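Local atomic coordinates of exodeoxyribonuclease III (Methanosarcina mazei, PDB entry 5J8N), a protein that probably cleaves DNA at abasic sites and trims double-stranded DNA from its 3' ends, using magnesium or manganese ions. Residues K40-D44 / S62-Y68; S192-F196 / V234-I239. The protein carries 3 engineered substitutions. All blocks are in the same frame, centred on the assembly; numbering follows the deposited sequence.

How the contacts relate
The two contacts lie on opposite sides of the chain's centre, about 32 Å apart between centres and about 20 Å at their nearest atoms. Contact 1 is a surface contact between two loops, one following strand 33-37 and the other strand 57-61; polar atoms dominate it, with three direct hydrogen bonds and three bridging waters. Contact 2 is partly buried and sets the short helix 192-196 against strand 234-239, mostly through apolar side chains, with one water as its polar link. Strands 57-61 and 234-239 are the outermost strands of the same six-stranded sheet: contact 1 involves the loop after the first, contact 2 packs on the second itself. Contact 1 lies nearer the bound magnesium.

Contact 1. Residues K40-D44 / S62-Y68; sequences KVSQD and SAEQNGY
This is a polar loop-to-loop contact at the protein surface, where 40-44, after strand 33-37, meets 62-68, which links antiparallel strands 57-61 and 71-75. The CA pairs Lys40-Gly67 (4.3 Å), Ser42-Asn66 (4.5 Å) and Asp44-Ser62 (6.0 Å) set an antiparallel register. Ser62, chi1 -85°, points toward 40-44: its OG donates to Val41 O (2.7 Å) and accepts from Asp44 N (3.2 Å), pinning the bend where Gln43 and Asp44 have positive phi. Gln65 to Tyr68 form a type II beta turn, with Gly67 at phi/psi 70/30; Gly67 N donates to Ser42 OG (3.0 Å), and Gly67 CA makes a CA-H...O contact with Lys40 O (3.3 Å). In this DNase I-like fold Lys40 closely follows Glu38, and its extended side chain runs away from 62-68 toward Asn12, which with Glu38 holds the magnesium. Water 1 joins Val41 O (2.7 Å), Ala63 N (2.9 Å) and Tyr68 O; water 2 links Gln43 N to Ala63 O and Asn66 OD1; water 3 bridges Asp44 OD1 and Ser62 N.

Contact 2. Residues S192-F196 / V234-I239; sequences SFRMF and VKSASI
No direct hydrogen bond joins 192-196 to 234-239; instead water 4 donates to Phe193 O (2.9 Å) and Ala237 O (2.8 Å). The single short turn of helix, held by Met195 N to Ser192 O (2.9 Å) and Phe196 N to Phe193 O (3.2 Å), crosses the strand at -110°, axes 7.0 Å apart. Phe193 CA and Ala237 CA come within 5.0 Å, and Ala237 CB sits against Ser192 O at 3.4 Å. The t rotamer of Phe193 (chi2 73°) turns one ring face to Ile239, whose CD1 lies 3.7 Å from the Phe193 ring centroid, a CH-pi contact. At the other end Phe196, chi1 m, puts CE2 3.7 Å from Val234 CG1, its ring edge meeting Val234 O, while Met195 CE reaches Val234 CB (4.0 Å). Lys235 and Ser236 both face Glu254, a classic beta bulge in the antiparallel pairing with 251-256. Ser192 OG bonds to Val224 O, tying the helix to strand 218-227 in the second sheet of this DNase I-like fold.

Contact 1. Residues K40-D44 / S62-Y68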
loop_
_atom_site.group_PDB
_atom_site.type_symbol
_atom_site.label_atom_id
_atom_site.label_comp_id
_atom_site.label_asym_id
_atom_site.label_seq_id
_atom_site.Cartn_x
_atom_site.Cartn_y
_atom_site.Cartn_z
ATOM N N LYS A 40 -3.820 3.974 12.433
ATOM C CA LYS A 40 -3.839 4.925 13.548
ATOM C C LYS A 40 -4.043 4.217 14.904
ATOM O O LYS A 40 -4.449 4.857 15.892
ATOM C CB LYS A 40 -4.923 6.027 13.351
ATOM C CG LYS A 40 -4.741 6.839 12.077
ATOM C CD LYS A 40 -5.804 7.963 12.002
ATOM C CE LYS A 40 -5.655 8.688 10.709
ATOM N NZ LYS A 40 -6.690 9.807 10.542
ATOM N N VAL A 41 -3.715 2.923 14.960
ATOM C CA VAL A 41 -3.862 2.113 16.169
ATOM C C VAL A 41 -2.650 2.317 17.056
ATOM O O VAL A 41 -1.502 2.113 16.582
ATOM C CB VAL A 41 -3.967 0.615 15.792
ATOM C CG1 VAL A 41 -3.744 -0.260 17.013
ATOM C CG2 VAL A 41 -5.332 0.334 15.104
ATOM N N SER A 42 -2.926 2.658 18.314
ATOM C CA SER A 42 -1.913 2.926 19.315
ATOM C C SER A 42 -1.591 1.672 20.082
ATOM O O SER A 42 -2.503 0.969 20.523
ATOM C CB SER A 42 -2.377 3.986 20.349
ATOM O OG SER A 42 -2.861 5.185 19.770
ATOM N N GLN A 43 -0.306 1.434 20.319
ATOM C CA GLN A 43 0.109 0.416 21.303
ATOM C C GLN A 43 -0.584 -0.945 21.121
ATOM O O GLN A 43 -0.996 -1.575 22.103
ATOM C CB GLN A 43 -0.151 0.923 22.732
ATOM C CG GLN A 43 0.716 2.115 23.116
ATOM C CD GLN A 43 0.502 2.584 24.551
ATOM O OE1 GLN A 43 0.752 1.840 25.514
ATOM N NE2 GLN A 43 0.012 3.815 24.699
ATOM N N ASP A 44 -0.755 -1.356 19.863
ATOM C CA ASP A 44 -1.289 -2.677 19.537
ATOM C C ASP A 44 -2.741 -2.901 20.018
ATOM O O ASP A 44 -3.212 -4.040 20.123
ATOM C CB ASP A 44 -0.367 -3.748 20.134
ATOM C CG ASP A 44 1.019 -3.743 19.494
ATOM O OD1 ASP A 44 1.200 -3.126 18.416
ATOM O OD2 ASP A 44 1.941 -4.351 20.086
ATOM N N SER A 62 2.281 -1.146 14.975
ATOM C CA SER A 62 1.940 0.204 15.437
ATOM C C SER A 62 3.163 1.103 15.474
ATOM O O SER A 62 4.297 0.643 15.787
ATOM C CB SER A 62 1.408 0.166 16.855
ATOM O OG SER A 62 0.005 -0.108 16.980
ATOM N N ALA A 63 2.940 2.391 15.214
ATOM C CA ALA A 63 3.945 3.391 15.447
ATOM C C ALA A 63 4.153 3.597 16.914
ATOM O O ALA A 63 3.287 3.276 17.732
ATOM C CB ALA A 63 3.532 4.714 14.808
ATOM N N GLU A 64 5.310 4.162 17.291
ATOM C CA GLU A 64 5.510 4.618 18.657
ATOM C C GLU A 64 4.583 5.761 19.026
ATOM O O GLU A 64 4.034 5.768 20.101
ATOM C CB GLU A 64 6.984 5.032 18.872
ATOM C CG GLU A 64 7.942 3.848 18.784
ATOM C CD GLU A 64 9.362 4.148 19.281
ATOM O OE1 GLU A 64 9.786 5.334 19.309
ATOM O OE2 GLU A 64 10.059 3.165 19.623
ATOM N N GLN A 65 4.390 6.683 18.090
ATOM C CA GLN A 65 3.457 7.784 18.291
ATOM C C GLN A 65 2.011 7.230 18.266
ATOM O O GLN A 65 1.632 6.512 17.363
ATOM C CB GLN A 65 3.688 8.837 17.215
ATOM C CG GLN A 65 2.753 10.029 17.327
ATOM C CD GLN A 65 2.915 10.992 16.178
ATOM O OE1 GLN A 65 3.981 11.071 15.552
ATOM N NE2 GLN A 65 1.852 11.717 15.874
ATOM N N ASN A 66 1.222 7.587 19.269
ATOM C CA ASN A 66 -0.155 7.114 19.318
ATOM C C ASN A 66 -1.029 7.831 18.286
ATOM O O ASN A 66 -0.805 9.016 18.001
ATOM C CB ASN A 66 -0.734 7.350 20.694
ATOM C CG ASN A 66 0.093 6.692 21.760
ATOM O OD1 ASN A 66 0.481 5.531 21.602
ATOM N ND2 ASN A 66 0.399 7.426 22.833
ATOM N N GLY A 67 -1.971 7.117 17.686
ATOM C CA GLY A 67 -2.874 7.657 16.683
ATOM C C GLY A 67 -2.245 7.994 15.337
ATOM O O GLY A 67 -2.681 8.920 14.603
ATOM N N TYR A 68 -1.195 7.266 14.969
ATOM C CA TYR A 68 -0.385 7.641 13.840
ATOM C C TYR A 68 0.019 6.438 13.051
ATOM O O TYR A 68 0.452 5.465 13.643
ATOM C CB TYR A 68 0.874 8.330 14.397
ATOM C CG TYR A 68 1.831 8.875 13.365
ATOM C CD1 TYR A 68 1.477 9.981 12.604
ATOM C CD2 TYR A 68 3.071 8.288 13.161
ATOM C CE1 TYR A 68 2.325 10.483 11.620
ATOM C CE2 TYR A 68 3.924 8.813 12.227
ATOM C CZ TYR A 68 3.565 9.908 11.491
ATOM O OH TYR A 68 4.457 10.428 10.572
HETATM O O HOH W 1 0.133 2.840 14.503
HETATM O O HOH W 2 1.298 3.659 19.598
HETATM O O HOH W 3 3.897 -2.771 16.831
#

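Contact 2. Residues S192-F196 / V234-I239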
loop_
_atom_site.group_PDB
_atom_site.type_symbol
_atom_site.label_atom_id
_atom_site.label_comp_id
_atom_site.label_asym_id
_atom_site.label_seq_id
_atom_site.Cartn_x
_atom_site.Cartn_y
_atom_site.Cartn_z
ATOM N N SER A 192 1.685 -2.820 -11.233
ATOM C CA SER A 192 0.772 -3.862 -11.736
ATOM C C SER A 192 -0.444 -3.273 -12.489
ATOM O O SER A 192 -0.844 -3.833 -13.519
ATOM C CB SER A 192 0.330 -4.816 -10.612
ATOM O OG SER A 192 -0.410 -4.135 -9.631
ATOM N N PHE A 193 -1.041 -2.190 -11.965
ATOM C CA PHE A 193 -2.178 -1.622 -12.689
ATOM C C PHE A 193 -1.855 -1.311 -14.123
ATOM O O PHE A 193 -2.642 -1.581 -15.028
ATOM C CB PHE A 193 -2.666 -0.379 -11.965
ATOM C CG PHE A 193 -3.946 0.159 -12.541
ATOM C CD1 PHE A 193 -5.152 -0.498 -12.321
ATOM C CD2 PHE A 193 -3.907 1.300 -13.325
ATOM C CE1 PHE A 193 -6.333 -0.020 -12.882
ATOM C CE2 PHE A 193 -5.076 1.816 -13.903
ATOM C CZ PHE A 193 -6.304 1.139 -13.697
ATOM N N ARG A 194 -0.648 -0.781 -14.353
ATOM C CA ARG A 194 -0.200 -0.404 -15.690
ATOM C C ARG A 194 0.249 -1.581 -16.556
ATOM O O ARG A 194 0.459 -1.413 -17.754
ATOM C CB ARG A 194 0.935 0.642 -15.572
ATOM C CG ARG A 194 0.480 1.974 -14.985
ATOM C CD ARG A 194 -0.724 2.588 -15.730
ATOM N NE ARG A 194 -1.078 3.880 -15.137
ATOM C CZ ARG A 194 -2.240 4.479 -15.403
ATOM N NH1 ARG A 194 -3.154 3.885 -16.154
ATOM N NH2 ARG A 194 -2.498 5.645 -14.857
ATOM N N MET A 195 0.336 -2.783 -15.993
ATOM C CA MET A 195 0.519 -3.971 -16.828
ATOM C C MET A 195 -0.671 -4.180 -17.737
ATOM O O MET A 195 -0.518 -4.775 -18.793
ATOM C CB MET A 195 0.717 -5.226 -15.981
ATOM C CG MET A 195 2.050 -5.211 -15.244
ATOM S SD MET A 195 2.191 -6.591 -14.105
ATOM C CE MET A 195 2.282 -7.924 -15.304
ATOM N N PHE A 196 -1.854 -3.692 -17.357
ATOM C CA PHE A 196 -3.060 -4.011 -18.136
ATOM C C PHE A 196 -3.828 -2.767 -18.604
ATOM O O PHE A 196 -4.574 -2.847 -19.579
ATOM C CB PHE A 196 -4.034 -4.869 -17.312
ATOM C CG PHE A 196 -3.426 -6.136 -16.777
ATOM C CD1 PHE A 196 -3.300 -7.274 -17.550
ATOM C CD2 PHE A 196 -2.999 -6.160 -15.480
ATOM C CE1 PHE A 196 -2.729 -8.422 -17.019
ATOM C CE2 PHE A 196 -2.422 -7.276 -14.943
ATOM C CZ PHE A 196 -2.309 -8.417 -15.710
ATOM N N VAL A 234 0.924 -12.527 -12.654
ATOM C CA VAL A 234 -0.097 -11.516 -12.427
ATOM C C VAL A 234 -1.216 -11.665 -13.425
ATOM O O VAL A 234 -1.027 -11.537 -14.642
ATOM C CB VAL A 234 0.457 -10.078 -12.528
ATOM C CG1 VAL A 234 -0.650 -9.080 -12.228
ATOM C CG2 VAL A 234 1.646 -9.856 -11.599
ATOM N N LYS A 235 -2.420 -11.978 -12.926
ATOM C CA LYS A 235 -3.525 -12.210 -13.847
ATOM C C LYS A 235 -4.468 -11.037 -13.943
ATOM O O LYS A 235 -5.218 -10.974 -14.927
ATOM C CB LYS A 235 -4.283 -13.439 -13.410
ATOM C CG LYS A 235 -3.421 -14.698 -13.351
ATOM C CD LYS A 235 -2.707 -14.919 -14.657
ATOM C CE LYS A 235 -1.758 -16.124 -14.626
ATOM N NZ LYS A 235 -1.122 -16.363 -15.967
ATOM N N SER A 236 -4.502 -10.165 -12.953
ATOM C CA SER A 236 -5.344 -8.984 -13.034
ATOM C C SER A 236 -4.792 -7.971 -12.058
ATOM O O SER A 236 -4.044 -8.333 -11.138
ATOM C CB SER A 236 -6.830 -9.286 -12.670
ATOM O OG SER A 236 -6.948 -9.429 -11.288
ATOM N N ALA A 237 -5.142 -6.695 -12.247
ATOM C CA ALA A 237 -4.777 -5.627 -11.306
ATOM C C ALA A 237 -5.890 -4.585 -11.344
ATOM O O ALA A 237 -6.342 -4.215 -12.431
ATOM C CB ALA A 237 -3.431 -4.999 -11.726
ATOM N N SER A 238 -6.360 -4.175 -10.170
ATOM C CA SER A 238 -7.617 -3.428 -10.053
ATOM C C SER A 238 -7.464 -2.199 -9.199
ATOM O O SER A 238 -6.619 -2.153 -8.312
ATOM C CB SER A 238 -8.701 -4.333 -9.412
ATOM O OG SER A 238 -8.939 -5.458 -10.232
ATOM N N ILE A 239 -8.404 -1.256 -9.408
ATOM C CA ILE A 239 -8.680 -0.195 -8.459
ATOM C C ILE A 239 -10.158 -0.382 -8.157
ATOM O O ILE A 239 -10.952 -0.752 -9.014
ATOM C CB ILE A 239 -8.370 1.196 -9.014
ATOM C CG1 ILE A 239 -6.897 1.257 -9.417
ATOM C CG2 ILE A 239 -8.660 2.281 -7.988
ATOM C CD1 ILE A 239 -6.600 2.506 -10.246
HETATM O O HOH W 4 -5.170 -3.037 -14.658
#